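Local coordinates for UL18 protein (Human herpesvirus 5, PDB 3D2U) that resembles MHC class I heavy chains, binds a peptide and probably protects infected cells from natural killer cells by engaging the host receptor LILRB1, at residues Val2-Tyr7 / Thr97-Cys102; Ala112-Phe117 / Glu126-Leu131; Pro137-Ser142 / Tyr150-Ile155. The protein carries 4 engineered substitutions. One frame throughout, in Å; residues are numbered along the deposited sequence.

Interaction 1: residues Val2-Tyr7 / Thr97-Cys102. With NAG (2-acetamido-2-deoxy-beta-D-glucopyranose), chain N.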
loop_
_atom_site.group_PDB
_atom_site.type_symbol
_atom_site.label_atom_id
_atom_site.label_comp_id
_atom_site.label_asym_id
_atom_site.label_seq_id
_atom_site.Cartn_x
_atom_site.Cartn_y
_atom_site.Cartn_z
ATOM N N VAL A 2 -17.776 -2.022 15.421
ATOM C CA VAL A 2 -18.020 -2.492 14.072
ATOM C C VAL A 2 -17.615 -3.955 13.956
ATOM O O VAL A 2 -16.472 -4.343 14.226
ATOM C CB VAL A 2 -17.301 -1.581 13.000
ATOM C CG1 VAL A 2 -16.087 -0.906 13.596
ATOM C CG2 VAL A 2 -16.914 -2.393 11.767
ATOM N N LEU A 3 -18.602 -4.773 13.613
ATOM C CA LEU A 3 -18.396 -6.196 13.429
ATOM C C LEU A 3 -18.449 -6.404 11.916
ATOM O O LEU A 3 -19.483 -6.180 11.282
ATOM C CB LEU A 3 -19.499 -6.981 14.137
ATOM C CG LEU A 3 -19.415 -8.510 14.082
ATOM C CD1 LEU A 3 -18.009 -8.983 14.416
ATOM C CD2 LEU A 3 -20.437 -9.103 15.049
ATOM N N ARG A 4 -17.318 -6.804 11.343
ATOM C CA ARG A 4 -17.212 -7.008 9.903
ATOM C C ARG A 4 -16.755 -8.411 9.544
ATOM O O ARG A 4 -15.893 -8.978 10.211
ATOM C CB ARG A 4 -16.225 -5.986 9.306
ATOM C CG ARG A 4 -15.885 -6.206 7.833
ATOM C CD ARG A 4 -15.170 -5.001 7.167
ATOM N NE ARG A 4 -13.715 -4.932 7.368
ATOM C CZ ARG A 4 -13.118 -4.382 8.430
ATOM N NH1 ARG A 4 -13.838 -3.848 9.416
ATOM N NH2 ARG A 4 -11.794 -4.334 8.499
ATOM N N TYR A 5 -17.338 -8.966 8.487
ATOM C CA TYR A 5 -16.939 -10.284 8.009
ATOM C C TYR A 5 -16.492 -10.173 6.556
ATOM O O TYR A 5 -17.161 -9.564 5.728
ATOM C CB TYR A 5 -18.088 -11.280 8.149
ATOM C CG TYR A 5 -18.216 -11.841 9.548
ATOM C CD1 TYR A 5 -17.504 -12.975 9.934
ATOM C CD2 TYR A 5 -19.021 -11.216 10.498
ATOM C CE1 TYR A 5 -17.589 -13.472 11.228
ATOM C CE2 TYR A 5 -19.116 -11.705 11.796
ATOM C CZ TYR A 5 -18.397 -12.830 12.155
ATOM O OH TYR A 5 -18.485 -13.304 13.441
ATOM N N GLY A 6 -15.334 -10.744 6.257
ATOM C CA GLY A 6 -14.825 -10.688 4.903
ATOM C C GLY A 6 -14.753 -12.086 4.323
ATOM O O GLY A 6 -14.194 -12.989 4.949
ATOM N N TYR A 7 -15.321 -12.272 3.134
ATOM C CA TYR A 7 -15.302 -13.577 2.480
ATOM C C TYR A 7 -14.546 -13.527 1.157
ATOM O O TYR A 7 -14.873 -12.731 0.266
ATOM C CB TYR A 7 -16.719 -14.075 2.184
ATOM C CG TYR A 7 -17.695 -14.085 3.342
ATOM C CD1 TYR A 7 -18.171 -12.891 3.893
ATOM C CD2 TYR A 7 -18.208 -15.290 3.831
ATOM C CE1 TYR A 7 -19.142 -12.896 4.897
ATOM C CE2 TYR A 7 -19.182 -15.309 4.835
ATOM C CZ TYR A 7 -19.647 -14.109 5.361
ATOM O OH TYR A 7 -20.629 -14.122 6.329
ATOM N N THR A 97 -15.337 -11.665 -3.732
ATOM C CA THR A 97 -15.034 -11.122 -2.415
ATOM C C THR A 97 -16.291 -10.434 -1.950
ATOM O O THR A 97 -16.792 -9.551 -2.638
ATOM C CB THR A 97 -13.944 -10.049 -2.470
ATOM O OG1 THR A 97 -14.284 -9.078 -3.472
ATOM C CG2 THR A 97 -12.591 -10.668 -2.769
ATOM N N TRP A 98 -16.820 -10.841 -0.805
ATOM C CA TRP A 98 -18.016 -10.196 -0.301
ATOM C C TRP A 98 -17.880 -9.936 1.184
ATOM O O TRP A 98 -17.053 -10.552 1.867
ATOM C CB TRP A 98 -19.286 -10.995 -0.649
ATOM C CG TRP A 98 -19.516 -12.301 0.043
ATOM C CD1 TRP A 98 -20.400 -12.538 1.059
ATOM C CD2 TRP A 98 -18.945 -13.570 -0.292
ATOM N NE1 TRP A 98 -20.418 -13.873 1.374
ATOM C CE2 TRP A 98 -19.541 -14.534 0.556
ATOM C CE3 TRP A 98 -17.991 -13.992 -1.227
ATOM C CZ2 TRP A 98 -19.219 -15.897 0.492
ATOM C CZ3 TRP A 98 -17.667 -15.356 -1.287
ATOM C CH2 TRP A 98 -18.282 -16.285 -0.433
ATOM N N THR A 99 -18.675 -9.000 1.683
ATOM C CA THR A 99 -18.557 -8.615 3.074
ATOM C C THR A 99 -19.831 -8.021 3.653
ATOM O O THR A 99 -20.681 -7.507 2.925
ATOM C CB THR A 99 -17.437 -7.568 3.189
ATOM O OG1 THR A 99 -17.237 -7.217 4.558
ATOM C CG2 THR A 99 -17.796 -6.310 2.379
ATOM N N HIS A 100 -19.979 -8.126 4.967
ATOM C CA HIS A 100 -21.113 -7.516 5.640
ATOM C C HIS A 100 -20.608 -6.864 6.915
ATOM O O HIS A 100 -19.692 -7.351 7.577
ATOM C CB HIS A 100 -22.281 -8.491 5.882
ATOM C CG HIS A 100 -21.898 -9.816 6.470
ATOM N ND1 HIS A 100 -21.489 -9.970 7.779
ATOM C CD2 HIS A 100 -21.945 -11.066 5.946
ATOM C CE1 HIS A 100 -21.308 -11.253 8.036
ATOM N NE2 HIS A 100 -21.579 -11.941 6.940
ATOM N N GLU A 101 -21.194 -5.713 7.201
ATOM C CA GLU A 101 -20.791 -4.893 8.319
ATOM C C GLU A 101 -21.942 -4.418 9.175
ATOM O O GLU A 101 -23.033 -4.104 8.690
ATOM C CB GLU A 101 -20.031 -3.685 7.794
ATOM C CG GLU A 101 -18.795 -3.346 8.552
ATOM C CD GLU A 101 -18.127 -2.134 7.970
ATOM O OE1 GLU A 101 -16.884 -2.076 7.998
ATOM O OE2 GLU A 101 -18.853 -1.238 7.489
ATOM N N CYS A 102 -21.611 -4.292 10.453
ATOM C CA CYS A 102 -22.496 -3.930 11.554
ATOM C C CYS A 102 -22.020 -2.697 12.281
ATOM O O CYS A 102 -20.979 -2.765 12.925
ATOM C CB CYS A 102 -22.321 -4.983 12.576
ATOM S SG CYS A 102 -23.622 -5.769 13.463
HETATM C C1 NAG N . -19.385 0.924 9.438
HETATM C C2 NAG N . -19.866 1.915 8.407
HETATM C C3 NAG N . -18.612 2.261 7.684
HETATM C C4 NAG N . -17.653 2.953 8.613
HETATM C C5 NAG N . -17.381 2.128 9.891
HETATM C C6 NAG N . -16.646 2.899 10.981
HETATM C C7 NAG N . -21.948 0.815 7.915
HETATM C C8 NAG N . -22.042 -0.695 8.059
HETATM N N2 NAG N . -20.799 1.304 7.487
HETATM O O1 NAG N . -20.442 0.247 10.008
HETATM O O3 NAG N . -18.866 3.068 6.547
HETATM O O4 NAG N . -16.471 3.010 7.875
HETATM O O5 NAG N . -18.618 1.618 10.443
HETATM O O6 NAG N . -15.250 2.635 10.921
HETATM O O7 NAG N . -22.902 1.523 8.190
HETATM O O HOH W 1 -21.297 -8.309 9.966
#
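Two donors of strand 97-102 grip Tyr5 O. Thr99 OG1 gives it a short bond of 2.6 Å, from 40° above the carbonyl plane. The backbone His100 N reaches Tyr5 O within that plane, at 3.3 Å. Thr99 can do this because its OG1 is anti to its own backbone N. His100 O receives Tyr5 N nearly along the C=O axis. A water bridges Leu3 O and His100 ND1, with a weak third bond to His100 O.

The two strands are antiparallel and form the middle of the sheet that floors an MHC class I peptide platform. Tyr5, Tyr7, Trp98 and His100 project from the peptide side as an aromatic cluster. Tyr7 OH meets His100 NE2 at the edge of the imidazole, in a very short bond of 2.5 Å. Tyr7 also lies against the Trp98 five-membered ring as an offset stack, with centroids 4.0 Å apart and planes at 10°. Tyr7 CB sits over the centre of the indole six-membered ring, a CH-pi contact. The Trp98 and His100 rings both start from the crowded position between backbone N and carbonyl carbon. Tyr5 OH bonds to the backbone of the bound peptide.

Arg4, Thr99 and Glu101 lie on the other face, where Thr99 packs on an aromatic side chain of another protein chain. Arg4 and Glu101 run side by side; the salt bridge from Arg4 NH1 to Glu101 OE1 is long, at 3.8 Å. Glu101 OE2 lies close to the sugar, 3.0 Å from NAG C1.

Interaction 2: residues Ala112-Phe117 / Glu126-Leu131; sequences AGYEGF and ELKDNL. With NAG (2-acetamido-2-deoxy-beta-D-glucopyranose), chain N.
The beta hairpin of strands 110-119 and 122-127 forms one edge of the platform sheet, and this contact lies where its second strand gives way to a turn. Glu115 and Leu127 are an antiparallel hydrogen-bonded pair. Leu127 N reaches Glu115 O at 2.9 Å, nearly along the C=O axis. Glu115 N returns a bond of 3.1 Å to Leu127 O, within the carbonyl plane. Gly116 and Glu126, the next pair toward the hairpin turn, are non-hydrogen-bonded; past Leu127 the strand ends.

The side-chain link is made by Tyr114. Its CG is anti to the backbone N (chi1 173°), and the ring extends across to the other strand. Tyr114 OH donates to Glu126 OE1 at 2.7 Å. The carboxylate oxygen uses its anti lone pair and lies at the ring edge, close to the ring plane. The carboxylate plane stands at 90° to the ring. Lys128 runs alongside the same tyrosine, with its CG in the ring plane 3.8 Å from Tyr114 CD1. The chain bends at chi4, which leaves Lys128 NZ in a long salt bridge, 4.0 Å from Glu126 OE1. These two neighbours would favour a charged carboxylate on Glu126.

Beyond Leu127, a type II' turn runs from Lys128 to Leu131. It brings Leu131 back against Gly113, with Leu131 CD2 3.7 Å from Gly113 O. Leu131 CD1 packs directly on Gly113 CA, at 3.9 Å, a close fit that the bare glycine allows.

Tyr114 packs on an aromatic side chain of another protein chain. Strand 112-117 pairs on its other side with strand 95-104, through Tyr114 and Glu101 and through Gly116 and Thr99. Above the sheet, Glu115 OE2 bonds to Gln166 of helix 161-171.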
loop_
_atom_site.group_PDB
_atom_site.type_symbol
_atom_site.label_atom_id
_atom_site.label_comp_id
_atom_site.label_asym_id
_atom_site.label_seq_id
_atom_site.Cartn_x
_atom_site.Cartn_y
_atom_site.Cartn_z
ATOM N N ALA A 112 -25.728 1.466 11.719
ATOM C CA ALA A 112 -25.674 1.293 10.273
ATOM C C ALA A 112 -25.266 -0.102 9.778
ATOM O O ALA A 112 -24.622 -0.874 10.497
ATOM C CB ALA A 112 -24.752 2.344 9.685
ATOM N N GLY A 113 -25.645 -0.407 8.534
ATOM C CA GLY A 113 -25.345 -1.700 7.937
ATOM C C GLY A 113 -24.868 -1.663 6.483
ATOM O O GLY A 113 -25.071 -0.680 5.767
ATOM N N TYR A 114 -24.248 -2.756 6.045
ATOM C CA TYR A 114 -23.730 -2.874 4.684
ATOM C C TYR A 114 -23.432 -4.309 4.269
ATOM O O TYR A 114 -22.908 -5.096 5.052
ATOM C CB TYR A 114 -22.420 -2.088 4.538
ATOM C CG TYR A 114 -21.731 -2.287 3.193
ATOM C CD1 TYR A 114 -22.150 -1.583 2.072
ATOM C CD2 TYR A 114 -20.655 -3.168 3.048
ATOM C CE1 TYR A 114 -21.519 -1.733 0.840
ATOM C CE2 TYR A 114 -20.017 -3.335 1.809
ATOM C CZ TYR A 114 -20.457 -2.607 0.711
ATOM O OH TYR A 114 -19.834 -2.730 -0.510
ATOM N N GLU A 115 -23.768 -4.638 3.029
ATOM C CA GLU A 115 -23.427 -5.937 2.469
ATOM C C GLU A 115 -22.941 -5.621 1.064
ATOM O O GLU A 115 -23.555 -4.829 0.349
ATOM C CB GLU A 115 -24.607 -6.915 2.429
ATOM C CG GLU A 115 -24.154 -8.313 1.943
ATOM C CD GLU A 115 -25.038 -9.466 2.410
ATOM O OE1 GLU A 115 -25.382 -10.324 1.566
ATOM O OE2 GLU A 115 -25.372 -9.528 3.613
ATOM N N GLY A 116 -21.814 -6.213 0.684
ATOM C CA GLY A 116 -21.267 -5.948 -0.629
ATOM C C GLY A 116 -20.534 -7.100 -1.286
ATOM O O GLY A 116 -19.876 -7.906 -0.626
ATOM N N PHE A 117 -20.636 -7.153 -2.610
ATOM C CA PHE A 117 -19.986 -8.181 -3.411
ATOM C C PHE A 117 -19.145 -7.549 -4.498
ATOM O O PHE A 117 -19.494 -6.509 -5.051
ATOM C CB PHE A 117 -21.004 -9.093 -4.101
ATOM C CG PHE A 117 -21.845 -9.890 -3.162
ATOM C CD1 PHE A 117 -22.813 -9.274 -2.387
ATOM C CD2 PHE A 117 -21.662 -11.261 -3.046
ATOM C CE1 PHE A 117 -23.587 -10.007 -1.504
ATOM C CE2 PHE A 117 -22.429 -12.006 -2.168
ATOM C CZ PHE A 117 -23.394 -11.383 -1.393
ATOM N N GLU A 126 -24.350 -4.119 -4.106
ATOM C CA GLU A 126 -24.273 -3.621 -2.740
ATOM C C GLU A 126 -25.648 -3.402 -2.122
ATOM O O GLU A 126 -26.658 -3.343 -2.827
ATOM C CB GLU A 126 -23.487 -2.304 -2.719
ATOM C CG GLU A 126 -22.125 -2.391 -3.400
ATOM C CD GLU A 126 -21.334 -1.099 -3.315
ATOM O OE1 GLU A 126 -20.452 -0.998 -2.435
ATOM O OE2 GLU A 126 -21.595 -0.183 -4.127
ATOM N N LEU A 127 -25.666 -3.291 -0.796
ATOM C CA LEU A 127 -26.884 -3.062 -0.026
ATOM C C LEU A 127 -26.505 -2.110 1.105
ATOM O O LEU A 127 -25.711 -2.460 1.978
ATOM C CB LEU A 127 -27.418 -4.381 0.546
ATOM C CG LEU A 127 -28.716 -4.271 1.353
ATOM C CD1 LEU A 127 -29.827 -3.769 0.444
ATOM C CD2 LEU A 127 -29.092 -5.619 1.947
ATOM N N LYS A 128 -27.064 -0.902 1.069
ATOM C CA LYS A 128 -26.767 0.105 2.062
ATOM C C LYS A 128 -28.009 0.670 2.701
ATOM O O LYS A 128 -29.103 0.144 2.559
ATOM C CB LYS A 128 -26.011 1.276 1.457
ATOM C CG LYS A 128 -24.744 0.909 0.712
ATOM C CD LYS A 128 -24.265 2.076 -0.115
ATOM C CE LYS A 128 -23.017 1.696 -0.888
ATOM N NZ LYS A 128 -21.776 1.968 -0.111
ATOM N N ASP A 129 -27.836 1.789 3.378
ATOM C CA ASP A 129 -28.896 2.587 3.971
ATOM C C ASP A 129 -30.089 1.774 4.462
ATOM O O ASP A 129 -29.890 0.815 5.204
ATOM C CB ASP A 129 -29.368 3.635 2.990
ATOM C CG ASP A 129 -28.190 4.243 2.297
ATOM O OD1 ASP A 129 -27.075 4.206 2.841
ATOM O OD2 ASP A 129 -28.355 4.775 1.181
ATOM N N ASN A 130 -31.253 2.104 4.104
ATOM C CA ASN A 130 -32.361 1.293 4.623
ATOM C C ASN A 130 -32.195 -0.246 4.478
ATOM O O ASN A 130 -32.942 -1.015 5.090
ATOM C CB ASN A 130 -33.644 1.768 3.957
ATOM C CG ASN A 130 -33.558 1.833 2.452
ATOM O OD1 ASN A 130 -34.472 1.350 1.770
ATOM N ND2 ASN A 130 -32.495 2.430 1.920
ATOM N N LEU A 131 -31.221 -0.697 3.693
ATOM C CA LEU A 131 -30.977 -2.119 3.469
ATOM C C LEU A 131 -32.182 -2.839 2.848
ATOM O O LEU A 131 -32.538 -3.961 3.220
ATOM C CB LEU A 131 -30.523 -2.769 4.788
ATOM C CG LEU A 131 -29.259 -2.098 5.370
ATOM C CD1 LEU A 131 -28.905 -2.657 6.747
ATOM C CD2 LEU A 131 -28.090 -2.293 4.406
HETATM C C1 NAG N . -19.385 0.924 9.438
HETATM C C2 NAG N . -19.866 1.915 8.407
HETATM C C3 NAG N . -18.612 2.261 7.684
HETATM C C4 NAG N . -17.653 2.953 8.613
HETATM C C5 NAG N . -17.381 2.128 9.891
HETATM C C6 NAG N . -16.646 2.899 10.981
HETATM C C7 NAG N . -21.948 0.815 7.915
HETATM C C8 NAG N . -22.042 -0.695 8.059
HETATM N N2 NAG N . -20.799 1.304 7.487
HETATM O O1 NAG N . -20.442 0.247 10.008
HETATM O O3 NAG N . -18.866 3.068 6.547
HETATM O O4 NAG N . -16.471 3.010 7.875
HETATM O O5 NAG N . -18.618 1.618 10.443
HETATM O O6 NAG N . -15.250 2.635 10.921
HETATM O O7 NAG N . -22.902 1.523 8.190
#

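Interaction 3: residues Pro137-Ser142 / Tyr150-Ile155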
loop_
_atom_site.group_PDB
_atom_site.type_symbol
_atom_site.label_atom_id
_atom_site.label_comp_id
_atom_site.label_asym_id
_atom_site.label_seq_id
_atom_site.Cartn_x
_atom_site.Cartn_y
_atom_site.Cartn_z
ATOM N N PRO A 137 -23.134 -2.816 -10.461
ATOM C CA PRO A 137 -21.800 -2.303 -10.793
ATOM C C PRO A 137 -21.815 -0.855 -11.229
ATOM O O PRO A 137 -22.871 -0.271 -11.491
ATOM C CB PRO A 137 -21.349 -3.200 -11.949
ATOM C CG PRO A 137 -22.134 -4.458 -11.754
ATOM C CD PRO A 137 -23.493 -3.939 -11.344
ATOM N N ASN A 138 -20.631 -0.269 -11.285
ATOM C CA ASN A 138 -20.527 1.080 -11.782
ATOM C C ASN A 138 -20.124 0.797 -13.225
ATOM O O ASN A 138 -18.946 0.813 -13.571
ATOM C CB ASN A 138 -19.434 1.860 -11.067
ATOM C CG ASN A 138 -19.471 3.337 -11.416
ATOM O OD1 ASN A 138 -20.547 3.899 -11.630
ATOM N ND2 ASN A 138 -18.309 3.978 -11.457
ATOM N N TYR A 139 -21.114 0.495 -14.056
ATOM C CA TYR A 139 -20.867 0.156 -15.451
ATOM C C TYR A 139 -20.078 1.168 -16.275
ATOM O O TYR A 139 -19.608 0.833 -17.358
ATOM C CB TYR A 139 -22.187 -0.132 -16.152
ATOM C CG TYR A 139 -22.908 -1.347 -15.638
ATOM C CD1 TYR A 139 -24.206 -1.247 -15.131
ATOM C CD2 TYR A 139 -22.313 -2.607 -15.690
ATOM C CE1 TYR A 139 -24.890 -2.370 -14.690
ATOM C CE2 TYR A 139 -22.999 -3.743 -15.249
ATOM C CZ TYR A 139 -24.279 -3.617 -14.755
ATOM O OH TYR A 139 -24.959 -4.733 -14.335
ATOM N N GLU A 140 -19.920 2.393 -15.784
ATOM C CA GLU A 140 -19.172 3.387 -16.547
ATOM C C GLU A 140 -17.661 3.153 -16.527
ATOM O O GLU A 140 -16.971 3.495 -17.480
ATOM C CB GLU A 140 -19.491 4.811 -16.049
ATOM N N ILE A 141 -17.150 2.555 -15.456
ATOM C CA ILE A 141 -15.712 2.316 -15.350
ATOM C C ILE A 141 -15.331 0.840 -15.251
ATOM O O ILE A 141 -14.146 0.504 -15.262
ATOM C CB ILE A 141 -15.123 3.005 -14.101
ATOM C CG1 ILE A 141 -15.768 2.419 -12.839
ATOM C CG2 ILE A 141 -15.371 4.513 -14.165
ATOM C CD1 ILE A 141 -15.106 2.849 -11.537
ATOM N N SER A 142 -16.323 -0.041 -15.171
ATOM C CA SER A 142 -16.059 -1.470 -15.006
ATOM C C SER A 142 -16.175 -2.369 -16.232
ATOM O O SER A 142 -17.107 -2.239 -17.029
ATOM C CB SER A 142 -16.982 -2.018 -13.915
ATOM O OG SER A 142 -16.746 -3.393 -13.694
ATOM N N TYR A 150 -26.962 -9.481 -17.906
ATOM C CA TYR A 150 -26.958 -10.661 -17.036
ATOM C C TYR A 150 -26.868 -10.226 -15.568
ATOM O O TYR A 150 -27.624 -10.706 -14.725
ATOM C CB TYR A 150 -25.785 -11.592 -17.347
ATOM C CG TYR A 150 -25.550 -12.668 -16.286
ATOM C CD1 TYR A 150 -26.207 -13.905 -16.337
ATOM C CD2 TYR A 150 -24.664 -12.443 -15.232
ATOM C CE1 TYR A 150 -25.978 -14.892 -15.360
ATOM C CE2 TYR A 150 -24.429 -13.415 -14.253
ATOM C CZ TYR A 150 -25.083 -14.631 -14.320
ATOM O OH TYR A 150 -24.829 -15.570 -13.352
ATOM N N ILE A 151 -25.949 -9.315 -15.262
ATOM C CA ILE A 151 -25.796 -8.852 -13.884
ATOM C C ILE A 151 -27.081 -8.172 -13.385
ATOM O O ILE A 151 -27.578 -8.500 -12.313
ATOM C CB ILE A 151 -24.573 -7.892 -13.739
ATOM C CG1 ILE A 151 -23.282 -8.609 -14.164
ATOM C CG2 ILE A 151 -24.405 -7.450 -12.287
ATOM C CD1 ILE A 151 -22.978 -9.873 -13.363
ATOM N N ASP A 152 -27.630 -7.250 -14.175
ATOM C CA ASP A 152 -28.862 -6.551 -13.803
ATOM C C ASP A 152 -30.002 -7.532 -13.584
ATOM O O ASP A 152 -30.875 -7.316 -12.733
ATOM C CB ASP A 152 -29.247 -5.546 -14.887
ATOM C CG ASP A 152 -28.348 -4.335 -14.884
ATOM O OD1 ASP A 152 -27.325 -4.378 -14.172
ATOM O OD2 ASP A 152 -28.648 -3.348 -15.583
ATOM N N GLY A 153 -29.980 -8.613 -14.358
ATOM C CA GLY A 153 -30.999 -9.638 -14.235
ATOM C C GLY A 153 -30.839 -10.401 -12.938
ATOM O O GLY A 153 -31.829 -10.787 -12.317
ATOM N N LYS A 154 -29.596 -10.637 -12.524
ATOM C CA LYS A 154 -29.360 -11.350 -11.275
ATOM C C LYS A 154 -29.737 -10.467 -10.104
ATOM O O LYS A 154 -30.369 -10.923 -9.151
ATOM C CB LYS A 154 -27.898 -11.781 -11.136
ATOM C CG LYS A 154 -27.547 -13.044 -11.894
ATOM C CD LYS A 154 -28.646 -14.084 -11.776
ATOM C CE LYS A 154 -28.172 -15.465 -12.199
ATOM N NZ LYS A 154 -28.012 -16.363 -11.020
ATOM N N ILE A 155 -29.345 -9.199 -10.183
ATOM C CA ILE A 155 -29.652 -8.250 -9.131
ATOM C C ILE A 155 -31.160 -8.017 -9.047
ATOM O O ILE A 155 -31.728 -8.035 -7.952
ATOM C CB ILE A 155 -28.926 -6.890 -9.357
ATOM C CG1 ILE A 155 -27.409 -7.081 -9.233
ATOM C CG2 ILE A 155 -29.395 -5.865 -8.328
ATOM C CD1 ILE A 155 -26.586 -5.868 -9.663
#
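The tight part of this contact is the end of one tyrosine. Tyr139 points its ring from the 137-142 loop to helix 150-155, and its hydroxyl meets two neighbouring helix residues. Tyr139 OH donates to Asp152 OD1 in a very short bond of 2.4 Å. The two side chains meet tip to tip. The hydroxyl comes from 38° above the carboxylate plane, while OD1 lies in the plane of the ring, at its edge. Ring and carboxylate planes are 56° apart. Tyr139 OH also presses on the first branch carbon of the isoleucine, 3.2 Å from Ile151 CB. The short bond would probably stabilise the charged form of Asp152.

Pro137 makes the apolar part. Its CB lies 3.7 Å above one face of the Tyr139 ring, toward the rim, so proline and tyrosine hold each other within the loop. The other end of the proline ring reaches the helix. Pro137 CD is 3.7 Å from Ile151 CG2 and a looser 4.0 Å from Ile155 CD1. Ile151 and Ile155 are one helical turn apart, which puts both on the side that meets the loop.

The far side of the loop is loose. Asn138, Glu140 and Ile141 are exposed and make no contact with the helix. The Glu140 side chain is not modelled beyond CB. A turn-like bond from Ile141 N to Asn138 O, 3.1 Å long, gives this part some order, and Lys145 NZ bonds to Tyr139 O.

Ile151 also packs on Leu124 of strand 122-127 and on Leu88 of helix 62-88. The arrangement belongs to the alpha2 half of the MHC class I platform, where a loop leads from the last sheet strand to the first segment of the broken alpha2 helix, which borders the peptide groove.

How the interactions relate
Interactions 1 and 2 hold the same sheet. Strands 95-104 and 110-119 are neighbours, and probable backbone bonds Glu101 N to Tyr114 O and Thr99 N to Gly116 O join the two contacts. Interaction 1 is buried at the middle of the sheet and is rich in backbone bonds and aromatic rings. Interaction 2 is partly buried at the sheet edge and relies more on charged side chains around one tyrosine. Both touch the same NAG. Interaction 3 is a surface contact between loop and helix, with centres about 17 Å from interaction 2 and 21 Å from interaction 1. It has no strand pairing, and a single side-chain bond with apolar packing joins its segments.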